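Local coordinates for flavoprotein (Thermotoga maritima, PDB 5V8S) that probably works as an oxidoreductase in electron transfer, pairing a metallo-beta-lactamase-like domain that holds a mu-oxo-diiron centre with a flavodoxin-like domain expected to bind FMN, at residues G266-E280 and L290-D304. The protein carries 1 engineered substitution. Sequence-based numbering, arbitrary orientation. Where two conformers were deposited one is given.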
ATOM      1  N   GLY A 266      -5.616  26.700 -11.228  1.00 29.02           N
ATOM      2  CA  GLY A 266      -6.864  26.135 -10.783  1.00 27.17           C
ATOM      3  C   GLY A 266      -6.776  24.710 -10.284  1.00 25.58           C
ATOM      4  O   GLY A 266      -7.716  24.245  -9.622  1.00 25.80           O
ATOM      5  N   LYS A 267      -5.684  24.005 -10.567  1.00 24.49           N
ATOM      6  CA  LYS A 267      -5.587  22.593 -10.193  1.00 21.72           C
ATOM      7  C   LYS A 267      -5.201  22.445  -8.721  1.00 21.32           C
ATOM      8  O   LYS A 267      -4.161  22.945  -8.284  1.00 22.30           O
ATOM      9  CB  LYS A 267      -4.567  21.866 -11.071  1.00 21.95           C
ATOM     10  CG  LYS A 267      -4.464  20.390 -10.703  1.00 21.61           C
ATOM     11  CD  LYS A 267      -3.713  19.586 -11.756  1.00 21.69           C
ATOM     12  CE  LYS A 267      -3.561  18.135 -11.359  1.00 22.16           C
ATOM     13  NZ  LYS A 267      -2.823  17.337 -12.380  1.00 23.00           N
ATOM     14  N   VAL A 268      -6.025  21.719  -7.972  1.00 20.81           N
ATOM     15  CA  VAL A 268      -5.739  21.350  -6.591  1.00 22.18           C
ATOM     16  C   VAL A 268      -5.959  19.849  -6.481  1.00 21.77           C
ATOM     17  O   VAL A 268      -6.957  19.329  -6.990  1.00 25.48           O
ATOM     18  CB  VAL A 268      -6.655  22.125  -5.616  1.00 23.56           C
ATOM     19  CG1 VAL A 268      -6.470  21.642  -4.187  1.00 25.87           C
ATOM     20  CG2 VAL A 268      -6.369  23.629  -5.714  1.00 24.39           C
ATOM     21  N   THR A 269      -5.039  19.147  -5.830  1.00 18.55           N
ATOM     22  CA  THR A 269      -5.202  17.711  -5.611  1.00 17.55           C
ATOM     23  C   THR A 269      -5.562  17.469  -4.148  1.00 17.27           C
ATOM     24  O   THR A 269      -4.885  17.963  -3.242  1.00 18.22           O
ATOM     25  CB  THR A 269      -3.968  16.906  -6.065  1.00 19.18           C
ATOM     26  OG1 THR A 269      -3.779  17.091  -7.472  1.00 21.52           O
ATOM     27  CG2 THR A 269      -4.159  15.431  -5.843  1.00 18.82           C
ATOM     28  N   VAL A 270      -6.652  16.741  -3.940  1.00 17.02           N
ATOM     29  CA  VAL A 270      -7.238  16.493  -2.624  1.00 16.77           C
ATOM     30  C   VAL A 270      -7.074  15.010  -2.344  1.00 17.95           C
ATOM     31  O   VAL A 270      -7.542  14.168  -3.124  1.00 19.75           O
ATOM     32  CB  VAL A 270      -8.724  16.869  -2.603  1.00 17.62           C
ATOM     33  CG1 VAL A 270      -9.308  16.655  -1.202  1.00 18.45           C
ATOM     34  CG2 VAL A 270      -8.918  18.306  -3.062  1.00 18.44           C
ATOM     35  N   ILE A 271      -6.423  14.693  -1.228  1.00 16.38           N
ATOM     36  CA  ILE A 271      -6.042  13.327  -0.896  1.00 16.69           C
ATOM     37  C   ILE A 271      -6.494  13.069   0.536  1.00 17.19           C
ATOM     38  O   ILE A 271      -6.051  13.766   1.455  1.00 17.54           O
ATOM     39  CB  ILE A 271      -4.520  13.127  -1.008  1.00 17.39           C
ATOM     40  CG1 ILE A 271      -4.011  13.445  -2.406  1.00 18.16           C
ATOM     41  CG2 ILE A 271      -4.137  11.695  -0.611  1.00 18.61           C
ATOM     42  CD1 ILE A 271      -2.540  13.748  -2.407  1.00 18.23           C
ATOM     43  N   TYR A 272      -7.342  12.064   0.736  1.00 16.20           N
ATOM     44  CA  TYR A 272      -7.817  11.813   2.088  1.00 15.82           C
ATOM     45  C   TYR A 272      -8.154  10.353   2.319  1.00 17.06           C
ATOM     46  O   TYR A 272      -8.426   9.589   1.390  1.00 17.56           O
ATOM     47  CB  TYR A 272      -9.023  12.693   2.431  1.00 16.86           C
ATOM     48  CG  TYR A 272     -10.295  12.469   1.642  1.00 16.97           C
ATOM     49  CD1 TYR A 272     -10.510  13.119   0.427  1.00 19.41           C
ATOM     50  CD2 TYR A 272     -11.341  11.721   2.157  1.00 17.79           C
ATOM     51  CE1 TYR A 272     -11.679  12.944  -0.275  1.00 19.87           C
ATOM     52  CE2 TYR A 272     -12.520  11.551   1.454  1.00 18.84           C
ATOM     53  CZ  TYR A 272     -12.702  12.188   0.250  1.00 20.83           C
ATOM     54  OH  TYR A 272     -13.893  12.053  -0.454  1.00 23.43           O
ATOM     55  N   ASP A 273      -8.153   9.982   3.602  0.53 17.73           N
ATOM     56  CA  ASP A 273      -8.626   8.678   4.051  0.53 18.51           C
ATOM     57  C   ASP A 273      -9.812   8.870   4.986  0.53 19.35           C
ATOM     58  O   ASP A 273      -9.740   9.653   5.939  0.53 21.01           O
ATOM     59  CB  ASP A 273      -7.510   7.792   4.671  0.53 19.37           C
ATOM     60  CG  ASP A 273      -6.808   8.407   5.898  0.53 18.82           C
ATOM     61  OD1 ASP A 273      -6.983   9.606   6.204  0.53 19.39           O
ATOM     62  OD2 ASP A 273      -6.044   7.635   6.564  0.53 17.61           O
ATOM     63  N   SER A 274     -10.903   8.156   4.704  1.00 18.60           N
ATOM     64  CA  SER A 274     -12.138   8.286   5.458  1.00 19.79           C
ATOM     65  C   SER A 274     -12.408   6.893   5.995  1.00 21.80           C
ATOM     66  O   SER A 274     -12.889   6.023   5.254  1.00 21.96           O
ATOM     67  CB  SER A 274     -13.241   8.816   4.559  1.00 21.20           C
ATOM     68  OG  SER A 274     -14.432   8.973   5.289  1.00 21.79           O
ATOM     69  N   MET A 275     -12.025   6.682   7.270  1.00 24.48           N
ATOM     70  CA  MET A 275     -12.168   5.385   7.921  1.00 27.60           C
ATOM     71  C   MET A 275     -13.625   5.051   8.148  1.00 25.83           C
ATOM     72  O   MET A 275     -13.997   3.880   8.053  1.00 27.64           O
ATOM     73  CB  MET A 275     -11.419   5.370   9.260  1.00 29.80           C
ATOM     74  CG  MET A 275      -9.885   5.233   9.137  1.00 31.81           C
ATOM     75  SD  MET A 275      -8.907   5.415  10.683  1.00 32.23           S
ATOM     76  CE  MET A 275      -9.399   3.931  11.548  1.00 33.99           C
ATOM     77  N   TYR A 276     -14.467   6.067   8.433  1.00 26.90           N
ATOM     78  CA  TYR A 276     -15.874   5.849   8.757  1.00 28.34           C
ATOM     79  C   TYR A 276     -16.861   6.768   8.063  1.00 28.48           C
ATOM     80  O   TYR A 276     -18.059   6.530   8.207  1.00 29.74           O
ATOM     81  CB  TYR A 276     -16.156   5.988  10.270  1.00 30.16           C
ATOM     82  CG  TYR A 276     -15.114   5.363  11.177  1.00 31.96           C
ATOM     83  CD1 TYR A 276     -14.946   3.987  11.233  1.00 31.32           C
ATOM     84  CD2 TYR A 276     -14.309   6.153  11.984  1.00 32.27           C
ATOM     85  CE1 TYR A 276     -13.978   3.424  12.020  1.00 33.58           C
ATOM     86  CE2 TYR A 276     -13.340   5.603  12.789  1.00 33.23           C
ATOM     87  CZ  TYR A 276     -13.175   4.236  12.802  1.00 33.73           C
ATOM     88  OH  TYR A 276     -12.208   3.703  13.606  1.00 35.70           O
ATOM     89  N   GLY A 277     -16.432   7.825   7.375  1.00 26.80           N
ATOM     90  CA  GLY A 277     -17.350   8.770   6.748  1.00 26.05           C
ATOM     91  C   GLY A 277     -17.310  10.185   7.301  1.00 23.84           C
ATOM     92  O   GLY A 277     -17.765  11.121   6.620  1.00 26.29           O
ATOM     93  N   PHE A 278     -16.715  10.403   8.464  1.00 23.18           N
ATOM     94  CA  PHE A 278     -16.610  11.755   9.003  1.00 22.51           C
ATOM     95  C   PHE A 278     -15.622  12.613   8.215  1.00 20.63           C
ATOM     96  O   PHE A 278     -15.885  13.796   7.963  1.00 21.76           O
ATOM     97  CB  PHE A 278     -16.234  11.691  10.470  1.00 24.89           C
ATOM     98  CG  PHE A 278     -17.305  11.084  11.315  1.00 27.36           C
ATOM     99  CD1 PHE A 278     -18.405  11.821  11.681  1.00 28.67           C
ATOM    100  CD2 PHE A 278     -17.235   9.770  11.706  1.00 28.99           C
ATOM    101  CE1 PHE A 278     -19.405  11.273  12.434  1.00 30.31           C
ATOM    102  CE2 PHE A 278     -18.248   9.210  12.483  1.00 31.08           C
ATOM    103  CZ  PHE A 278     -19.325   9.968  12.835  1.00 30.85           C
ATOM    104  N   VAL A 279     -14.479  12.049   7.818  1.00 18.79           N
ATOM    105  CA  VAL A 279     -13.560  12.800   6.966  1.00 18.43           C
ATOM    106  C   VAL A 279     -14.211  13.102   5.623  1.00 18.82           C
ATOM    107  O   VAL A 279     -14.118  14.222   5.106  1.00 17.64           O
ATOM    108  CB  VAL A 279     -12.234  12.040   6.811  1.00 17.61           C
ATOM    109  CG1 VAL A 279     -11.336  12.767   5.844  1.00 18.03           C
ATOM    110  CG2 VAL A 279     -11.533  11.889   8.161  1.00 18.92           C
ATOM    111  N   GLU A 280     -14.883  12.109   5.036  1.00 19.97           N
ATOM    112  CA  GLU A 280     -15.546  12.329   3.754  1.00 22.70           C
ATOM    113  C   GLU A 280     -16.542  13.486   3.825  1.00 22.76           C
ATOM    114  O   GLU A 280     -16.647  14.280   2.883  1.00 22.70           O
ATOM    115  CB  GLU A 280     -16.243  11.036   3.326  1.00 27.53           C
ATOM    116  CG  GLU A 280     -17.363  11.199   2.296  1.00 32.88           C
ATOM    117  CD  GLU A 280     -16.823  11.398   0.923  1.00 38.50           C
ATOM    118  OE1 GLU A 280     -15.660  11.014   0.719  1.00 40.38           O
ATOM    119  OE2 GLU A 280     -17.545  11.955   0.055  1.00 40.33           O
ATOM    120  N   LEU A 290     -13.884  24.653  -2.867  1.00 22.70           N
ATOM    121  CA  LEU A 290     -12.870  24.846  -3.899  1.00 23.34           C
ATOM    122  C   LEU A 290     -13.515  25.156  -5.240  1.00 24.27           C
ATOM    123  O   LEU A 290     -13.086  26.072  -5.950  1.00 25.25           O
ATOM    124  CB  LEU A 290     -12.000  23.597  -4.034  1.00 23.52           C
ATOM    125  CG  LEU A 290     -10.980  23.364  -2.937  1.00 23.32           C
ATOM    126  CD1 LEU A 290     -10.509  21.912  -3.019  1.00 24.04           C
ATOM    127  CD2 LEU A 290      -9.807  24.316  -3.024  1.00 23.79           C
ATOM    128  N   LYS A 291     -14.524  24.374  -5.623  1.00 24.74           N
ATOM    129  CA  LYS A 291     -15.194  24.609  -6.899  1.00 26.46           C
ATOM    130  C   LYS A 291     -15.867  25.980  -6.936  1.00 28.14           C
ATOM    131  O   LYS A 291     -15.803  26.685  -7.949  1.00 28.39           O
ATOM    132  CB  LYS A 291     -16.229  23.521  -7.155  1.00 27.49           C
ATOM    133  CG  LYS A 291     -15.668  22.136  -7.458  1.00 28.86           C
ATOM    134  CD  LYS A 291     -16.816  21.133  -7.464  1.00 31.67           C
ATOM    135  CE  LYS A 291     -16.461  19.840  -8.152  1.00 34.44           C
ATOM    136  NZ  LYS A 291     -17.498  18.803  -7.877  1.00 36.15           N
ATOM    137  N   GLU A 292     -16.511  26.378  -5.844  1.00 29.79           N
ATOM    138  CA  GLU A 292     -17.184  27.671  -5.816  1.00 34.35           C
ATOM    139  C   GLU A 292     -16.187  28.805  -5.986  1.00 33.30           C
ATOM    140  O   GLU A 292     -16.530  29.862  -6.529  1.00 34.76           O
ATOM    141  CB  GLU A 292     -17.951  27.805  -4.499  1.00 40.68           C
ATOM    142  CG  GLU A 292     -18.737  29.093  -4.352  1.00 48.68           C
ATOM    143  CD  GLU A 292     -19.517  29.143  -3.048  1.00 55.85           C
ATOM    144  OE1 GLU A 292     -19.246  28.304  -2.157  1.00 58.93           O
ATOM    145  OE2 GLU A 292     -20.405  30.014  -2.922  1.00 58.22           O
ATOM    146  N   LYS A 293     -14.947  28.603  -5.553  1.00 32.72           N
ATOM    147  CA  LYS A 293     -13.909  29.611  -5.694  1.00 33.16           C
ATOM    148  C   LYS A 293     -13.092  29.480  -6.981  1.00 33.75           C
ATOM    149  O   LYS A 293     -12.088  30.185  -7.127  1.00 35.74           O
ATOM    150  CB  LYS A 293     -13.006  29.614  -4.460  1.00 34.15           C
ATOM    151  CG  LYS A 293     -13.715  30.161  -3.226  1.00 35.65           C
ATOM    152  CD  LYS A 293     -12.918  29.938  -1.967  1.00 37.08           C
ATOM    153  CE  LYS A 293     -13.742  30.225  -0.716  1.00 38.09           C
ATOM    154  NZ  LYS A 293     -14.122  31.652  -0.598  1.00 37.48           N
ATOM    155  N   GLY A 294     -13.516  28.640  -7.928  1.00 31.08           N
ATOM    156  CA  GLY A 294     -12.918  28.596  -9.251  1.00 30.13           C
ATOM    157  C   GLY A 294     -11.874  27.517  -9.469  1.00 29.09           C
ATOM    158  O   GLY A 294     -11.319  27.429 -10.572  1.00 30.86           O
ATOM    159  N   PHE A 295     -11.590  26.694  -8.468  1.00 26.51           N
ATOM    160  CA  PHE A 295     -10.605  25.634  -8.623  1.00 24.76           C
ATOM    161  C   PHE A 295     -11.240  24.403  -9.264  1.00 25.09           C
ATOM    162  O   PHE A 295     -12.458  24.214  -9.237  1.00 26.52           O
ATOM    163  CB  PHE A 295     -10.028  25.238  -7.262  1.00 24.33           C
ATOM    164  CG  PHE A 295      -9.242  26.321  -6.596  1.00 26.23           C
ATOM    165  CD1 PHE A 295      -7.935  26.573  -6.968  1.00 27.04           C
ATOM    166  CD2 PHE A 295      -9.814  27.097  -5.599  1.00 28.59           C
ATOM    167  CE1 PHE A 295      -7.210  27.599  -6.367  1.00 28.96           C
ATOM    168  CE2 PHE A 295      -9.087  28.109  -4.979  1.00 30.55           C
ATOM    169  CZ  PHE A 295      -7.782  28.354  -5.364  1.00 30.24           C
ATOM    170  N   THR A 296     -10.385  23.540  -9.821  1.00 24.98           N
ATOM    171  CA  THR A 296     -10.806  22.266 -10.408  1.00 25.13           C
ATOM    172  C   THR A 296     -10.097  21.146  -9.658  1.00 24.05           C
ATOM    173  O   THR A 296      -8.934  20.815  -9.969  1.00 24.33           O
ATOM    174  CB  THR A 296     -10.490  22.205 -11.903  1.00 27.56           C
ATOM    175  OG1 THR A 296     -11.131  23.292 -12.569  1.00 29.87           O
ATOM    176  CG2 THR A 296     -11.019  20.908 -12.505  1.00 28.14           C
ATOM    177  N   PRO A 297     -10.734  20.561  -8.650  1.00 22.29           N
ATOM    178  CA  PRO A 297     -10.058  19.552  -7.840  1.00 21.79           C
ATOM    179  C   PRO A 297      -9.917  18.231  -8.562  1.00 21.79           C
ATOM    180  O   PRO A 297     -10.788  17.815  -9.325  1.00 23.87           O
ATOM    181  CB  PRO A 297     -10.994  19.384  -6.631  1.00 23.27           C
ATOM    182  CG  PRO A 297     -11.852  20.551  -6.626  1.00 23.86           C
ATOM    183  CD  PRO A 297     -12.021  20.948  -8.049  1.00 23.58           C
ATOM    184  N   VAL A 298      -8.805  17.554  -8.268  1.00 20.62           N
ATOM    185  CA  VAL A 298      -8.611  16.139  -8.566  1.00 19.20           C
ATOM    186  C   VAL A 298      -8.589  15.430  -7.222  1.00 18.61           C
ATOM    187  O   VAL A 298      -7.855  15.845  -6.327  1.00 20.07           O
ATOM    188  CB  VAL A 298      -7.291  15.915  -9.323  1.00 21.60           C
ATOM    189  CG1 VAL A 298      -7.091  14.452  -9.604  1.00 22.49           C
ATOM    190  CG2 VAL A 298      -7.284  16.735 -10.623  1.00 23.99           C
ATOM    191  N   VAL A 299      -9.423  14.407  -7.063  1.00 18.30           N
ATOM    192  CA  VAL A 299      -9.731  13.848  -5.743  1.00 16.75           C
ATOM    193  C   VAL A 299      -9.314  12.390  -5.664  1.00 17.96           C
ATOM    194  O   VAL A 299      -9.678  11.577  -6.526  1.00 19.75           O
ATOM    195  CB  VAL A 299     -11.228  14.008  -5.405  1.00 18.25           C
ATOM    196  CG1 VAL A 299     -11.528  13.489  -4.005  1.00 19.44           C
ATOM    197  CG2 VAL A 299     -11.659  15.481  -5.541  1.00 19.72           C
ATOM    198  N   TYR A 300      -8.583  12.058  -4.603  1.00 17.01           N
ATOM    199  CA  TYR A 300      -8.168  10.691  -4.318  1.00 17.32           C
ATOM    200  C   TYR A 300      -8.627  10.323  -2.916  1.00 18.08           C
ATOM    201  O   TYR A 300      -8.177  10.929  -1.941  1.00 19.57           O
ATOM    202  CB  TYR A 300      -6.652  10.551  -4.435  1.00 17.53           C
ATOM    203  CG  TYR A 300      -6.197  10.683  -5.858  1.00 18.58           C
ATOM    204  CD1 TYR A 300      -6.403   9.648  -6.754  1.00 20.12           C
ATOM    205  CD2 TYR A 300      -5.577  11.843  -6.315  1.00 18.72           C
ATOM    206  CE1 TYR A 300      -5.985   9.747  -8.068  1.00 21.00           C
ATOM    207  CE2 TYR A 300      -5.175  11.958  -7.644  1.00 19.52           C
ATOM    208  CZ  TYR A 300      -5.390  10.914  -8.516  1.00 21.46           C
ATOM    209  OH  TYR A 300      -4.979  11.013  -9.840  1.00 23.88           O
ATOM    210  N   LYS A 301      -9.487   9.317  -2.817  1.00 19.13           N
ATOM    211  CA  LYS A 301     -10.098   8.923  -1.556  1.00 18.68           C
ATOM    212  C   LYS A 301      -9.767   7.472  -1.226  1.00 18.45           C
ATOM    213  O   LYS A 301     -10.037   6.576  -2.027  1.00 19.25           O
ATOM    214  CB  LYS A 301     -11.632   9.060  -1.640  1.00 21.43           C
ATOM    215  CG  LYS A 301     -12.379   8.576  -0.391  1.00 25.73           C
ATOM    216  CD  LYS A 301     -13.844   8.129  -0.640  1.00 31.65           C
ATOM    217  CE  LYS A 301     -14.562   8.874  -1.711  1.00 35.53           C
ATOM    218  NZ  LYS A 301     -15.985   8.380  -1.811  1.00 38.22           N
ATOM    219  N   PHE A 302      -9.230   7.241  -0.026  1.00 17.93           N
ATOM    220  CA  PHE A 302      -9.097   5.895   0.541  1.00 17.85           C
ATOM    221  C   PHE A 302     -10.308   5.653   1.438  1.00 18.58           C
ATOM    222  O   PHE A 302     -10.455   6.310   2.463  1.00 20.96           O
ATOM    223  CB  PHE A 302      -7.845   5.795   1.401  1.00 17.95           C
ATOM    224  CG  PHE A 302      -6.550   5.941   0.635  1.00 18.54           C
ATOM    225  CD1 PHE A 302      -5.995   4.866  -0.014  1.00 18.50           C
ATOM    226  CD2 PHE A 302      -5.899   7.149   0.588  1.00 19.99           C
ATOM    227  CE1 PHE A 302      -4.802   4.995  -0.715  1.00 20.26           C
ATOM    228  CE2 PHE A 302      -4.692   7.296  -0.126  1.00 21.70           C
ATOM    229  CZ  PHE A 302      -4.154   6.216  -0.752  1.00 19.77           C
ATOM    230  N   SER A 303     -11.158   4.715   1.068  1.00 18.49           N
ATOM    231  CA  SER A 303     -12.343   4.418   1.863  1.00 18.59           C
ATOM    232  C   SER A 303     -12.439   2.915   2.071  1.00 17.92           C
ATOM    233  O   SER A 303     -11.564   2.144   1.650  1.00 17.78           O
ATOM    234  CB  SER A 303     -13.613   4.907   1.174  1.00 21.15           C
ATOM    235  OG  SER A 303     -13.896   4.097   0.043  1.00 22.39           O
ATOM    236  N   ASP A 304     -13.530   2.499   2.707  1.00 18.15           N
ATOM    237  CA  ASP A 304     -13.724   1.075   2.914  1.00 18.81           C
ATOM    238  C   ASP A 304     -14.144   0.347   1.638  1.00 19.30           C
ATOM    239  O   ASP A 304     -14.231  -0.879   1.644  1.00 20.12           O
ATOM    240  CB  ASP A 304     -14.662   0.825   4.113  1.00 20.28           C
ATOM    241  CG  ASP A 304     -16.083   1.291   3.893  1.00 23.61           C
ATOM    242  OD1 ASP A 304     -16.504   1.489   2.747  1.00 26.40           O
ATOM    243  OD2 ASP A 304     -16.804   1.460   4.897  1.00 25.75           O
TER
HETATM  244  O   HOH W   1     -15.023   4.442   4.501  1.00 25.88           O
HETATM  245  O   HOH W   2     -15.709   1.887   7.512  1.00 25.67           O
HETATM  246  O   HOH W   3     -17.021  10.780  -2.526  1.00 41.13           O
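Lys301 lays its aliphatic chain along the Tyr272 ring and carries its amine to a pair of carboxylates, Glu280 and Glu306. Its CB sits over one face, 4.2 Å from the ring centroid, toward the rim, and CG comes to 3.5 Å from Tyr272 CE2. The ring tilts over the neighbouring strand because CG of Tyr272 lies between the backbone N and the carbonyl carbon (chi1 65°); Val299 CG1 meets its edge, 3.8 Å from CE1. In the ring plane, Glu280 OE1 lies 2.4 Å from Tyr272 OH, shorter than an ordinary hydrogen bond, so the exact length is doubtful. Glu306 is the stronger partner of Lys301 NZ; Glu280 OE1 makes a long salt bridge to it (3.7 Å), and a water links it to OE2.

The backbones of Tyr272 and Lys301 belong to strands 267-273 and 296-302, which run parallel, with backbone hydrogen bonds continuing from Gly266 O–Thr296 N to Ser274 N–Phe302 O. Helix 278-292 links them in a beta-alpha-beta crossover of the flavodoxin-like fold, and Leu290 CD1 packs 3.9 Å from Val270 CG2. On the other face Thr269 CG2 touches the Tyr300 ring edge, 3.9 Å from CD2, while Tyr300 OH and Lys267 NZ both reach Asp316 at the end of helix 310-316.

Lys301 and the bridging water would modestly favour a charged Glu280, tying the crossover helix's first turn to both strands.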